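Ethylbenzene dehydrogenase alpha-subunit (Aromatoleum aromaticum, PDB 2IVF) belongs to the molybdopterin oxidoreductase family and holds a molybdenum atom, the pterin dinucleotides MGD and MD1, and an iron/sulfur cluster. Local coordinates at residues Leu188-His192 and Arg612-Ser616; Asn218-Gly222 and Pro961-Thr965; Ile221-Tyr225 and Ile444-Lys450. One frame throughout, in Å; residues are numbered along the deposited sequence.

Following the chain from the N terminus, the loop after strand 186-188 comes first, and contact 1 closes a long loop by joining it to the end of helix 610-613. Within that span, helix 217-221 and the loop after it supply both other contacts, which share I221 and G222. Contact 3 lies wholly inside contact 1, tying 221-225 to the turn that follows strand 440-444. Contact 2 crosses contact 1: it starts inside that loop and ends far beyond it, at 961-965, in the loop before strand 969-975. The three are joined directly, by salt bridges from D220 to R613 and K614 and by N218 bonding to D223, and they converge around the cofactors.

Contact 1: Leu188-His192 and Arg612-Ser616; sequences LDAPH and RRKRS. With MD1 (phosphoric acid 4-(2-amino-4-oxo-3,4,5,6,-tetrahydro-pteridin-6-yl)-2-hydroxy-3,4-dimercapto-but-3-en-yl ester guanylate ester), chain N; ACT (acetate ion), chain E.
The guanidinium of R613 meets A190 O at one edge and O1B of MD1 at another, while CB of H192 approaches it obliquely. S12 of MD1 and an acetate oxygen lie at the edge of the H192 ring, near its plane; NE2 donates to ACT O at 2.7 Å. R612 turns a guanidinium edge to O2A of MD1, whereas R615 lays one face over N8 of MD1.

The shortest hydrogen bond across the segments runs from R613 NH1 to A190 O, 2.8 Å, onto a lone pair in the carbonyl plane, although the oxygen sits 21° out of the guanidinium plane. NH2 adds a weak bond to the same oxygen. Arginine suits the site because, while NH1 holds the carbonyl, NE and NH2 also grip the phosphate, R613 NH2 reaching O1B of MD1 at 2.9 Å. A straight start to the chain (CG anti to the backbone N, chi1 -178°) followed by a bend at chi3 (-76°) brings the group between carbonyl and phosphate. The small methyl of A190 fits close beside it, CB lying 3.1 Å from R613 NH1.

K614 and D189 reach toward each other from opposite directions, and K614 NZ faces both carboxylate oxygens almost equally in a salt bridge, 3.0 Å from D189 OD1, with weak bonds to both. Y603 also bonds D189 OD2, and D220 forms salt bridges with both K614 and R613 NH1.

R612 NH1 lies 2.9 Å from MD1 O2A and also bonds O3A and O11. With R613 beside it, two buried arginines probably offset much of the diphosphate's negative charge.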
# COMPACT_ATOMS: atom_id res chain seq x y z
N LEU A 188 16.89 1.93 23.36
CA LEU A 188 15.89 1.30 22.54
C LEU A 188 15.36 2.45 21.70
O LEU A 188 14.58 3.28 22.16
CB LEU A 188 14.79 0.69 23.38
CG LEU A 188 13.58 0.13 22.64
CD1 LEU A 188 13.97 -0.76 21.45
CD2 LEU A 188 12.69 -0.63 23.66
N ASP A 189 15.82 2.52 20.47
CA ASP A 189 15.61 3.72 19.67
C ASP A 189 14.23 3.70 19.06
O ASP A 189 14.02 3.01 18.08
CB ASP A 189 16.67 3.74 18.59
CG ASP A 189 16.65 5.02 17.77
OD1 ASP A 189 15.77 5.88 18.01
OD2 ASP A 189 17.53 5.14 16.88
N ALA A 190 13.31 4.46 19.62
CA ALA A 190 12.08 4.83 18.93
C ALA A 190 11.37 3.61 18.31
O ALA A 190 11.02 3.62 17.13
CB ALA A 190 12.37 5.97 17.82
N PRO A 191 11.11 2.55 19.13
CA PRO A 191 10.42 1.42 18.50
C PRO A 191 9.01 1.79 18.13
O PRO A 191 8.32 2.48 18.91
CB PRO A 191 10.39 0.36 19.63
CG PRO A 191 10.44 1.15 20.85
CD PRO A 191 11.31 2.33 20.56
N HIS A 192 8.56 1.32 16.95
CA HIS A 192 7.18 1.47 16.56
C HIS A 192 6.38 0.27 17.05
O HIS A 192 6.88 -0.52 17.84
CB HIS A 192 7.05 1.70 15.05
CG HIS A 192 5.99 2.68 14.68
ND1 HIS A 192 4.73 2.65 15.26
CD2 HIS A 192 5.96 3.70 13.77
CE1 HIS A 192 4.01 3.65 14.76
NE2 HIS A 192 4.72 4.28 13.85
N ARG A 612 16.71 3.74 6.88
CA ARG A 612 15.80 4.58 6.05
C ARG A 612 14.96 5.61 6.85
O ARG A 612 14.55 6.65 6.32
CB ARG A 612 14.85 3.74 5.19
CG ARG A 612 14.03 2.72 5.93
CD ARG A 612 12.67 2.61 5.37
NE ARG A 612 11.93 3.85 5.54
CZ ARG A 612 10.99 4.09 6.46
NH1 ARG A 612 10.65 3.17 7.37
NH2 ARG A 612 10.40 5.28 6.50
N ARG A 613 14.67 5.31 8.11
CA ARG A 613 13.80 6.15 8.91
C ARG A 613 14.48 7.45 9.30
O ARG A 613 13.89 8.53 9.12
CB ARG A 613 13.33 5.47 10.18
CG ARG A 613 12.37 6.36 10.97
CD ARG A 613 12.34 6.09 12.44
NE ARG A 613 11.57 4.86 12.70
CZ ARG A 613 11.12 4.54 13.91
NH1 ARG A 613 11.34 5.34 14.93
NH2 ARG A 613 10.42 3.42 14.10
N LYS A 614 15.69 7.38 9.84
CA LYS A 614 16.41 8.62 10.17
C LYS A 614 16.79 9.37 8.91
O LYS A 614 17.34 8.81 7.97
CB LYS A 614 17.67 8.43 10.99
CG LYS A 614 17.47 8.47 12.50
CD LYS A 614 16.48 7.43 12.97
CE LYS A 614 16.57 7.27 14.48
NZ LYS A 614 15.44 6.47 15.07
N ARG A 615 16.50 10.66 8.95
CA ARG A 615 16.89 11.54 7.86
C ARG A 615 18.39 11.65 7.87
O ARG A 615 18.99 11.96 8.91
CB ARG A 615 16.27 12.94 8.00
CG ARG A 615 14.80 13.00 7.59
CD ARG A 615 13.90 12.06 8.37
NE ARG A 615 12.49 12.29 8.05
CZ ARG A 615 11.50 11.74 8.73
NH1 ARG A 615 11.79 10.93 9.74
NH2 ARG A 615 10.24 12.01 8.41
N SER A 616 19.00 11.35 6.72
CA SER A 616 20.45 11.20 6.64
C SER A 616 21.07 10.12 7.57
O SER A 616 22.28 10.01 7.68
CB SER A 616 21.13 12.56 6.80
OG SER A 616 20.84 13.42 5.73
PB MD1 N . 10.04 2.17 10.81
O3B MD1 N . 9.61 1.19 9.64
O1B MD1 N . 9.14 1.89 11.96
O2B MD1 N . 11.51 2.28 10.95
O3A MD1 N . 9.60 3.57 10.21
C10 MD1 N . 8.29 4.13 10.42
C11 MD1 N . 8.27 5.36 9.53
O11 MD1 N . 8.04 4.81 8.18
C12 MD1 N . 7.11 6.25 9.88
S12 MD1 N . 5.79 5.68 10.83
C13 MD1 N . 7.02 7.53 9.40
S13 MD1 N . 5.70 8.53 9.74
C14 MD1 N . 8.08 8.15 8.58
N15 MD1 N . 7.75 8.58 7.26
C16 MD1 N . 8.72 9.05 6.40
C15 MD1 N . 8.30 9.56 5.19
O14 MD1 N . 7.07 9.62 4.89
N17 MD1 N . 9.30 9.93 4.35
C17 MD1 N . 10.64 9.85 4.72
N16 MD1 N . 11.53 10.27 3.83
N18 MD1 N . 11.01 9.39 5.93
C20 MD1 N . 10.07 9.00 6.76
N8 MD1 N . 10.43 8.58 8.00
C7 MD1 N . 9.53 8.05 8.99
PA MD1 N . 10.32 -0.07 8.93
O1A MD1 N . 9.20 -0.87 8.36
O2A MD1 N . 11.34 0.46 7.99
O5' MD1 N . 11.05 -0.87 10.08
C5' MD1 N . 10.21 -1.58 10.98
C4' MD1 N . 10.69 -2.97 11.11
O4' MD1 N . 9.68 -3.60 11.89
C1' MD1 N . 9.70 -4.97 11.46
N9 MD1 N . 8.49 -5.73 11.81
C4 MD1 N . 8.46 -6.62 12.79
N3 MD1 N . 9.44 -6.99 13.65
C2 MD1 N . 9.19 -7.91 14.59
N2 MD1 N . 10.16 -8.28 15.47
N1 MD1 N . 7.95 -8.52 14.59
C6 MD1 N . 6.92 -8.19 13.75
O6 MD1 N . 5.83 -8.75 13.89
C5 MD1 N . 7.18 -7.19 12.80
N7 MD1 N . 6.48 -6.62 11.83
C8 MD1 N . 7.29 -5.73 11.24
C2' MD1 N . 9.83 -4.89 9.94
O2' MD1 N . 10.39 -6.09 9.35
C3' MD1 N . 10.68 -3.63 9.72
O3' MD1 N . 12.03 -3.95 9.32
C ACT E . 2.35 6.50 13.10
O ACT E . 3.44 6.26 12.59
OXT ACT E . 1.53 6.99 12.27
CH3 ACT E . 2.10 6.26 14.54

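Contact 2: Asn218-Gly222 and Pro961-Thr965; sequences NVDIG and PAPVT. With MD1 (phosphoric acid 4-(2-amino-4-oxo-3,4,5,6,-tetrahydro-pteridin-6-yl)-2-hydroxy-3,4-dimercapto-but-3-en-yl ester guanylate ester), chain N.
Apolar contact between V219 and A962 brings the helix end against the 961-965 loop: V219 CG1, set anti to the backbone N (chi1 -179°), reaches A962 CB at 3.9 Å, and the ring of P963 lies a little farther off.

A second kind of contact sets aliphatic carbon against backbone. V219 O is met by V964 CG1 at 3.2 Å, and CB of A962 and CD of P963 also come up to it; three carbons crowd this buried carbonyl, which has no hydrogen-bonding partner in the model. V964 CG1 lies 3.4 Å from G222 CA as well. Glycine suits that place twice over: phi is positive where the helix ends, and the bare CA accepts the valine.

No hydrogen bond crosses between the two segments. G222 N closes the last helical turn on N218 O at 3.0 Å, and P963 centres an inverse gamma turn whose V964 N to A962 O bond is weak. The D220 carboxylate forms salt bridges with K614 and R613 of contact 1.

I221 points away from the loop and packs its CB against C12 of MD1 at 3.7 Å. Around the contact, helix 546-553 covers V219 and D220 with P546 and P963 with L550, while the loop runs on to strand 969-975.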
# COMPACT_ATOMS: atom_id res chain seq x y z
N ASN A 218 7.13 9.03 18.18
CA ASN A 218 6.38 9.93 17.30
C ASN A 218 7.15 11.12 16.80
O ASN A 218 6.99 11.53 15.65
CB ASN A 218 5.10 10.37 17.97
CG ASN A 218 4.00 9.48 17.62
OD1 ASN A 218 3.88 8.38 18.17
ND2 ASN A 218 3.24 9.87 16.60
N VAL A 219 7.97 11.67 17.67
CA VAL A 219 8.82 12.79 17.30
C VAL A 219 9.90 12.27 16.30
O VAL A 219 10.31 12.99 15.37
CB VAL A 219 9.41 13.40 18.54
CG1 VAL A 219 10.31 14.62 18.24
CG2 VAL A 219 8.23 13.79 19.51
N ASP A 220 10.31 11.01 16.49
CA ASP A 220 11.38 10.43 15.69
C ASP A 220 10.90 10.16 14.25
O ASP A 220 11.63 10.42 13.28
CB ASP A 220 11.93 9.17 16.37
CG ASP A 220 13.20 8.66 15.69
OD1 ASP A 220 14.25 9.39 15.70
OD2 ASP A 220 13.14 7.54 15.16
N ILE A 221 9.68 9.67 14.13
CA ILE A 221 9.12 9.38 12.79
C ILE A 221 8.66 10.64 12.09
O ILE A 221 8.86 10.78 10.89
CB ILE A 221 8.03 8.33 12.85
CG1 ILE A 221 6.86 8.74 13.77
CG2 ILE A 221 8.62 6.98 13.30
CD1 ILE A 221 5.86 7.62 14.11
N GLY A 222 8.12 11.58 12.85
CA GLY A 222 7.59 12.80 12.28
C GLY A 222 6.10 12.81 12.08
O GLY A 222 5.64 13.32 11.06
N PRO A 961 11.54 19.40 19.15
CA PRO A 961 11.82 19.62 17.73
C PRO A 961 12.02 18.33 17.01
O PRO A 961 12.95 17.61 17.32
CB PRO A 961 13.10 20.47 17.76
CG PRO A 961 13.70 20.26 19.07
CD PRO A 961 12.70 19.74 20.01
N ALA A 962 11.16 18.03 16.07
CA ALA A 962 11.22 16.77 15.31
C ALA A 962 12.24 16.85 14.16
O ALA A 962 12.20 17.74 13.32
CB ALA A 962 9.82 16.40 14.78
N PRO A 963 13.19 15.90 14.12
CA PRO A 963 14.24 15.89 13.09
C PRO A 963 13.79 15.22 11.80
O PRO A 963 14.44 14.28 11.31
CB PRO A 963 15.33 15.07 13.78
CG PRO A 963 14.51 14.04 14.53
CD PRO A 963 13.34 14.79 15.08
N VAL A 964 12.71 15.75 11.23
CA VAL A 964 11.84 14.98 10.32
C VAL A 964 11.44 15.77 9.09
O VAL A 964 10.63 15.32 8.32
CB VAL A 964 10.56 14.52 11.02
CG1 VAL A 964 10.88 13.62 12.27
CG2 VAL A 964 9.63 15.72 11.38
N THR A 965 12.03 16.95 8.94
CA THR A 965 11.60 17.98 8.00
C THR A 965 12.12 17.75 6.59
O THR A 965 12.73 18.61 5.98
CB THR A 965 12.08 19.33 8.49
OG1 THR A 965 13.51 19.31 8.61
CG2 THR A 965 11.45 19.63 9.90
PB MD1 N . 10.04 2.17 10.81
O3B MD1 N . 9.61 1.19 9.64
O1B MD1 N . 9.14 1.89 11.96
O2B MD1 N . 11.51 2.28 10.95
O3A MD1 N . 9.60 3.57 10.21
C10 MD1 N . 8.29 4.13 10.42
C11 MD1 N . 8.27 5.36 9.53
O11 MD1 N . 8.04 4.81 8.18
C12 MD1 N . 7.11 6.25 9.88
S12 MD1 N . 5.79 5.68 10.83
C13 MD1 N . 7.02 7.53 9.40
S13 MD1 N . 5.70 8.53 9.74
C14 MD1 N . 8.08 8.15 8.58
N15 MD1 N . 7.75 8.58 7.26
C16 MD1 N . 8.72 9.05 6.40
C15 MD1 N . 8.30 9.56 5.19
O14 MD1 N . 7.07 9.62 4.89
N17 MD1 N . 9.30 9.93 4.35
C17 MD1 N . 10.64 9.85 4.72
N16 MD1 N . 11.53 10.27 3.83
N18 MD1 N . 11.01 9.39 5.93
C20 MD1 N . 10.07 9.00 6.76
N8 MD1 N . 10.43 8.58 8.00
C7 MD1 N . 9.53 8.05 8.99
PA MD1 N . 10.32 -0.07 8.93
O1A MD1 N . 9.20 -0.87 8.36
O2A MD1 N . 11.34 0.46 7.99
O5' MD1 N . 11.05 -0.87 10.08
C5' MD1 N . 10.21 -1.58 10.98
C4' MD1 N . 10.69 -2.97 11.11
O4' MD1 N . 9.68 -3.60 11.89
C1' MD1 N . 9.70 -4.97 11.46
N9 MD1 N . 8.49 -5.73 11.81
C4 MD1 N . 8.46 -6.62 12.79
N3 MD1 N . 9.44 -6.99 13.65
C2 MD1 N . 9.19 -7.91 14.59
N2 MD1 N . 10.16 -8.28 15.47
N1 MD1 N . 7.95 -8.52 14.59
C6 MD1 N . 6.92 -8.19 13.75
O6 MD1 N . 5.83 -8.75 13.89
C5 MD1 N . 7.18 -7.19 12.80
N7 MD1 N . 6.48 -6.62 11.83
C8 MD1 N . 7.29 -5.73 11.24
C2' MD1 N . 9.83 -4.89 9.94
O2' MD1 N . 10.39 -6.09 9.35
C3' MD1 N . 10.68 -3.63 9.72
O3' MD1 N . 12.03 -3.95 9.32

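Contact 3: Ile221-Tyr225 and Ile444-Lys450; sequences IGDTY and IGFSSAK. With MO (molybdenum atom), chain L; MGD (2-amino-5,6-dimercapto-7-methyl-3,7,8a,9-tetrahydro-8-oxa-1,3,9,10-tetraaza-anthracen-4-one guanosine dinucleotide), chain M.
Y225 and F446 bury the most surface here, where the loop after helix 217-221, bearing a molybdenum ligand, meets a type I beta turn (G445 to S448) at the end of strand 440-444 in the parallel sheet of the molybdopterin oxidoreductase fold.

The side chains of Y225 and I444 run past each other in opposite directions, Y225 CE1 against I444 CG2, and the Y225 hydroxyl donates to I444 O at 2.6 Å, in the carbonyl plane and nearly end-on to it (C=O...O angle 158°). Tyrosine thus combines a flat apolar surface with a polar end that satisfies the carbonyl. Against F446 its plane is inclined by 30°, but the rings are slid apart, centroids 4.8 Å from each other; Y225 OH lies over one F446 face, toward its rim, and Y225 CZ touches F446 CE1. F479 and W481 pack against the tyrosine too.

The opposite F446 face receives D223 CB, a CH-pi contact at 3.8 Å from the ring centroid. This packing flanks the carboxylate whose OD2 binds the molybdenum at 2.0 Å, together with S12 and S13 of MGD and three further atoms. The F446 backbone also serves the cofactor: its N donates to MGD O2A at 2.9 Å, and glycine at G445 permits that oxygen to come close to CA.

K450 is extended until a final bend (chi4 73°) brings NZ 2.9 Å from G222 O, above the carbonyl plane; NZ also bonds F446 O and forms a less certain salt bridge with D223 OD1. The small A449 methyl fits against G222 O and T224 O. One water donates to T224 O and G445 O and accepts from A449 N at 2.8 Å.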
# COMPACT_ATOMS: atom_id res chain seq x y z
N ILE A 221 9.68 9.67 14.13
CA ILE A 221 9.12 9.38 12.79
C ILE A 221 8.66 10.64 12.09
O ILE A 221 8.86 10.78 10.89
CB ILE A 221 8.03 8.33 12.85
CG1 ILE A 221 6.86 8.74 13.77
CG2 ILE A 221 8.62 6.98 13.30
CD1 ILE A 221 5.86 7.62 14.11
N GLY A 222 8.12 11.58 12.85
CA GLY A 222 7.59 12.80 12.28
C GLY A 222 6.10 12.81 12.08
O GLY A 222 5.64 13.32 11.06
N ASP A 223 5.37 12.20 13.03
CA ASP A 223 3.91 12.18 13.09
C ASP A 223 3.39 12.98 14.26
O ASP A 223 3.26 12.47 15.37
CB ASP A 223 3.38 10.78 13.23
CG ASP A 223 3.65 9.95 12.02
OD1 ASP A 223 3.87 10.55 10.97
OD2 ASP A 223 3.66 8.71 12.13
N THR A 224 3.12 14.22 14.00
CA THR A 224 2.74 15.18 15.00
C THR A 224 1.98 16.30 14.31
O THR A 224 2.05 16.43 13.10
CB THR A 224 3.94 15.78 15.65
OG1 THR A 224 3.49 16.53 16.76
CG2 THR A 224 4.60 16.71 14.67
N TYR A 225 1.23 17.08 15.07
CA TYR A 225 0.58 18.27 14.50
C TYR A 225 0.89 19.41 15.41
O TYR A 225 0.13 19.77 16.32
CB TYR A 225 -0.91 18.05 14.37
CG TYR A 225 -1.28 16.92 13.45
CD1 TYR A 225 -1.21 17.06 12.06
CD2 TYR A 225 -1.76 15.73 13.95
CE1 TYR A 225 -1.59 16.03 11.23
CE2 TYR A 225 -2.14 14.70 13.12
CZ TYR A 225 -2.03 14.83 11.77
OH TYR A 225 -2.44 13.78 10.96
N ILE A 444 -5.49 16.33 7.45
CA ILE A 444 -4.11 16.70 7.38
C ILE A 444 -3.28 15.47 7.68
O ILE A 444 -3.32 14.93 8.79
CB ILE A 444 -3.75 17.74 8.47
CG1 ILE A 444 -4.72 18.92 8.44
CG2 ILE A 444 -2.31 18.24 8.24
CD1 ILE A 444 -4.48 19.93 9.55
N GLY A 445 -2.49 15.06 6.70
CA GLY A 445 -1.63 13.92 6.84
C GLY A 445 -0.30 14.30 7.41
O GLY A 445 -0.01 15.45 7.72
N PHE A 446 0.55 13.32 7.48
CA PHE A 446 1.78 13.48 8.22
C PHE A 446 2.92 14.00 7.39
O PHE A 446 4.04 14.21 7.91
CB PHE A 446 2.10 12.20 8.99
CG PHE A 446 1.18 11.94 10.15
CD1 PHE A 446 1.19 12.77 11.27
CD2 PHE A 446 0.29 10.88 10.12
CE1 PHE A 446 0.33 12.52 12.37
CE2 PHE A 446 -0.57 10.63 11.22
CZ PHE A 446 -0.54 11.47 12.33
N SER A 447 2.64 14.35 6.13
CA SER A 447 3.57 15.20 5.40
C SER A 447 3.62 16.60 5.99
O SER A 447 4.57 17.33 5.74
CB SER A 447 3.20 15.28 3.93
OG SER A 447 3.71 14.16 3.21
N SER A 448 2.58 17.01 6.71
CA SER A 448 2.63 18.36 7.32
C SER A 448 3.75 18.39 8.35
O SER A 448 4.60 19.33 8.43
CB SER A 448 1.29 18.67 8.00
OG SER A 448 1.32 19.99 8.56
N ALA A 449 3.76 17.37 9.21
CA ALA A 449 4.80 17.36 10.26
C ALA A 449 6.18 17.20 9.67
O ALA A 449 7.16 17.63 10.25
CB ALA A 449 4.56 16.24 11.25
N LYS A 450 6.27 16.60 8.50
CA LYS A 450 7.54 16.44 7.84
C LYS A 450 7.89 17.64 6.98
O LYS A 450 8.78 17.55 6.15
CB LYS A 450 7.50 15.18 7.03
CG LYS A 450 7.31 13.96 7.93
CD LYS A 450 7.02 12.70 7.16
CE LYS A 450 6.68 11.55 8.04
NZ LYS A 450 5.34 11.65 8.65
MO MO L . 3.96 7.27 10.72
PB MGD M . 1.88 11.02 3.38
O1B MGD M . 1.91 9.67 2.77
O2B MGD M . 3.20 11.57 3.78
O3B MGD M . 0.92 11.20 4.62
O3A MGD M . 0.11 8.90 5.37
PA MGD M . -0.41 10.39 5.08
O1A MGD M . -1.41 10.26 4.02
O2A MGD M . -0.80 11.03 6.32
O5' MGD M . 1.21 12.06 2.35
C5' MGD M . 1.71 12.14 1.01
C4' MGD M . 1.16 13.39 0.32
O4' MGD M . 1.71 14.56 0.91
C3' MGD M . 1.80 13.34 -1.05
O3' MGD M . 0.89 12.67 -1.91
C2' MGD M . 1.96 14.82 -1.40
O2' MGD M . 1.10 15.15 -2.50
C1' MGD M . 1.54 15.55 -0.11
N9 MGD M . 2.46 16.68 0.13
C8 MGD M . 3.80 16.66 0.22
N7 MGD M . 4.28 17.88 0.50
C5 MGD M . 3.19 18.69 0.60
C6 MGD M . 2.98 20.04 0.83
O6 MGD M . 3.86 20.88 1.00
N1 MGD M . 1.65 20.48 0.86
C2 MGD M . 0.53 19.67 0.64
N2 MGD M . -0.74 20.21 0.68
N3 MGD M . 0.76 18.36 0.45
C4 MGD M . 2.04 17.89 0.40
C10 MGD M . 1.08 8.65 6.31
C11 MGD M . 0.62 7.51 7.18
O11 MGD M . 0.38 6.43 6.36
C12 MGD M . 1.57 7.15 8.33
S12 MGD M . 2.52 8.37 9.17
C13 MGD M . 1.69 5.84 8.72
S13 MGD M . 2.75 5.44 10.04
C14 MGD M . 0.95 4.76 8.02
N15 MGD M . 1.91 4.13 7.08
C16 MGD M . 1.48 3.52 5.88
C17 MGD M . 2.31 2.80 5.06
O17 MGD M . 3.53 2.66 5.32
N18 MGD M . 1.76 2.25 3.88
C19 MGD M . 0.45 2.38 3.54
N19 MGD M . 0.03 1.82 2.39
N20 MGD M . -0.32 3.12 4.35
C21 MGD M . 0.15 3.65 5.49
N22 MGD M . -0.68 4.40 6.32
C23 MGD M . -0.19 5.43 7.20
O HOH W 1 1.40 16.13 10.19